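Local coordinates for universal stress protein (Burkholderia pseudomallei, PDB 4WNY) that belongs to the universal stress protein A family and probably takes part in the bacterial response to stress, its precise role being undefined, at residues 59-62 / 63-67. Residues are numbered along the deposited sequence; the frame is centred on the assembly and turned at random.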
ATOM      1  N   ILE A  59     -13.885  22.512  24.092  1.00 52.07           N
ATOM      2  CA  ILE A  59     -14.520  23.157  22.949  1.00 52.00           C
ATOM      3  C   ILE A  59     -14.088  22.492  21.647  1.00 49.00           C
ATOM      4  O   ILE A  59     -14.913  22.207  20.776  1.00 46.42           O
ATOM      5  CB  ILE A  59     -14.184  24.660  22.891  1.00 55.78           C
ATOM      6  CG1 ILE A  59     -14.771  25.383  24.106  1.00 61.52           C
ATOM      7  CG2 ILE A  59     -14.711  25.280  21.605  1.00 54.95           C
ATOM      8  CD1 ILE A  59     -16.274  25.251  24.226  1.00 63.35           C
ATOM      9  N   LEU A  60     -12.789  22.240  21.525  1.00 48.29           N
ATOM     10  CA  LEU A  60     -12.230  21.627  20.325  1.00 48.36           C
ATOM     11  C   LEU A  60     -12.497  20.124  20.275  1.00 46.04           C
ATOM     12  O   LEU A  60     -12.592  19.542  19.193  1.00 42.97           O
ATOM     13  CB  LEU A  60     -10.728  21.898  20.243  1.00 50.84           C
ATOM     14  CG  LEU A  60     -10.267  23.080  19.383  1.00 55.08           C
ATOM     15  CD1 LEU A  60     -11.097  24.327  19.651  1.00 58.04           C
ATOM     16  CD2 LEU A  60      -8.787  23.363  19.618  1.00 55.72           C
ATOM     17  N   VAL A  61     -12.614  19.500  21.444  1.00 46.14           N
ATOM     18  CA  VAL A  61     -12.938  18.078  21.523  1.00 44.11           C
ATOM     19  C   VAL A  61     -14.317  17.816  20.927  1.00 41.80           C
ATOM     20  O   VAL A  61     -14.479  16.943  20.075  1.00 38.68           O
ATOM     21  CB  VAL A  61     -12.897  17.563  22.975  1.00 46.04           C
ATOM     22  CG1 VAL A  61     -13.480  16.159  23.064  1.00 44.52           C
ATOM     23  CG2 VAL A  61     -11.471  17.589  23.504  1.00 46.78           C
ATOM     24  N   ASP A  62     -15.302  18.589  21.376  1.00 42.33           N
ATOM     25  CA  ASP A  62     -16.651  18.522  20.823  1.00 44.29           C
ATOM     26  C   ASP A  62     -16.644  18.809  19.326  1.00 43.25           C
ATOM     27  O   ASP A  62     -17.397  18.202  18.564  1.00 41.07           O
ATOM     28  CB  ASP A  62     -17.575  19.512  21.536  1.00 48.76           C
ATOM     29  CG  ASP A  62     -17.824  19.141  22.984  1.00 53.13           C
ATOM     30  OD1 ASP A  62     -17.108  18.262  23.511  1.00 53.16           O
ATOM     31  OD2 ASP A  62     -18.735  19.738  23.596  1.00 56.46           O
ATOM     32  N   ALA A  63     -15.781  19.732  18.916  1.00 44.13           N
ATOM     33  CA  ALA A  63     -15.703  20.166  17.528  1.00 43.31           C
ATOM     34  C   ALA A  63     -15.240  19.058  16.592  1.00 40.70           C
ATOM     35  O   ALA A  63     -15.918  18.733  15.617  1.00 41.07           O
ATOM     36  CB  ALA A  63     -14.780  21.349  17.417  1.00 44.77           C
ATOM     37  N   PHE A  64     -14.076  18.485  16.888  1.00 39.89           N
ATOM     38  CA  PHE A  64     -13.496  17.459  16.030  1.00 39.83           C
ATOM     39  C   PHE A  64     -14.290  16.158  16.090  1.00 37.69           C
ATOM     40  O   PHE A  64     -14.304  15.387  15.129  1.00 37.18           O
ATOM     41  CB  PHE A  64     -12.035  17.206  16.406  1.00 41.28           C
ATOM     42  CG  PHE A  64     -11.099  18.294  15.955  1.00 44.11           C
ATOM     43  CD1 PHE A  64     -10.507  19.146  16.875  1.00 46.66           C
ATOM     44  CD2 PHE A  64     -10.819  18.469  14.610  1.00 44.95           C
ATOM     45  CE1 PHE A  64      -9.649  20.147  16.459  1.00 48.58           C
ATOM     46  CE2 PHE A  64      -9.963  19.469  14.190  1.00 46.68           C
ATOM     47  CZ  PHE A  64      -9.378  20.308  15.116  1.00 47.81           C
ATOM     48  N   ARG A  65     -14.948  15.912  17.219  1.00 36.75           N
ATOM     49  CA  ARG A  65     -15.855  14.776  17.330  1.00 36.78           C
ATOM     50  C   ARG A  65     -17.056  15.001  16.422  1.00 37.67           C
ATOM     51  O   ARG A  65     -17.497  14.093  15.717  1.00 35.32           O
ATOM     52  CB  ARG A  65     -16.311  14.568  18.777  1.00 39.93           C
ATOM     53  CG  ARG A  65     -15.286  13.903  19.685  1.00 42.23           C
ATOM     54  CD  ARG A  65     -15.846  13.743  21.093  1.00 46.26           C
ATOM     55  NE  ARG A  65     -14.886  13.143  22.015  1.00 47.59           N
ATOM     56  CZ  ARG A  65     -15.094  12.999  23.321  1.00 50.76           C
ATOM     57  NH1 ARG A  65     -16.230  13.416  23.864  1.00 52.31           N
ATOM     58  NH2 ARG A  65     -14.165  12.441  24.086  1.00 51.52           N
ATOM     59  N   GLU A  66     -17.578  16.224  16.444  1.00 40.40           N
ATOM     60  CA  GLU A  66     -18.694  16.600  15.586  1.00 42.68           C
ATOM     61  C   GLU A  66     -18.284  16.548  14.120  1.00 41.22           C
ATOM     62  O   GLU A  66     -19.052  16.107  13.267  1.00 40.86           O
ATOM     63  CB  GLU A  66     -19.198  17.998  15.943  1.00 47.27           C
ATOM     64  CG  GLU A  66     -20.461  18.395  15.210  1.00 51.97           C
ATOM     65  CD  GLU A  66     -21.588  17.408  15.435  1.00 55.45           C
ATOM     66  OE1 GLU A  66     -21.801  17.001  16.596  1.00 58.04           O
ATOM     67  OE2 GLU A  66     -22.255  17.033  14.449  1.00 55.23           O
ATOM     68  N   GLU A  67     -17.067  17.000  13.836  1.00 40.29           N
ATOM     69  CA  GLU A  67     -16.537  16.949  12.482  1.00 40.99           C
ATOM     70  C   GLU A  67     -16.362  15.499  12.053  1.00 38.12           C
ATOM     71  O   GLU A  67     -16.619  15.144  10.904  1.00 37.47           O
ATOM     72  CB  GLU A  67     -15.207  17.694  12.390  1.00 43.42           C
ATOM     73  CG  GLU A  67     -14.770  17.976  10.968  1.00 46.64           C
ATOM     74  CD  GLU A  67     -15.710  18.927  10.258  1.00 52.27           C
ATOM     75  OE1 GLU A  67     -15.689  20.132  10.586  1.00 55.75           O
ATOM     76  OE2 GLU A  67     -16.468  18.473   9.374  1.00 53.40           O
TER
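Near the start of the long alpha-helix 57-82, Leu60 and Phe64, and beside them Val61 and Arg65, stand one turn apart as i, i+4 neighbours. Four consecutive backbone hydrogen bonds join the turns: the N-H groups of Ala63, Phe64, Arg65 and Glu66 reach back to the carbonyls of Ile59, Leu60, Val61 and Asp62. The bond from Phe64 N to Leu60 O is nearly straight, at 2.9 Å with an N-H...O angle of 172°. Val61 CG1, anti to the backbone N (chi1 170°), sits over the centre of one face of the Arg65 guanidinium, 3.5 Å from Arg65 NE. Arginine suits this place because its extended chain, with Arg65 CG 3.2 Å from Val61 O, carries the flat guanidinium past that methyl while Arg65 NE still forms a salt bridge with Glu92 OE2. Glu92 belongs to strand 89-92, outermost on its side of this chain's parallel sheet, so the bridge ties the helix to the alpha/beta core. Leu60 and Phe64 point the same way, and Leu60 CG meets Phe64 CE1 at 4.2 Å, while Phe64 CD1 lies 3.1 Å from Leu60 O. Both apolar side chains suit the side of the helix that packs on Met45; Phe64 also reaches Tyr41 and Val43 of strand 36-43. Glu66, bent at chi2 (57°), forms salt bridges through OE2 with Arg69 and Arg70 farther along the helix.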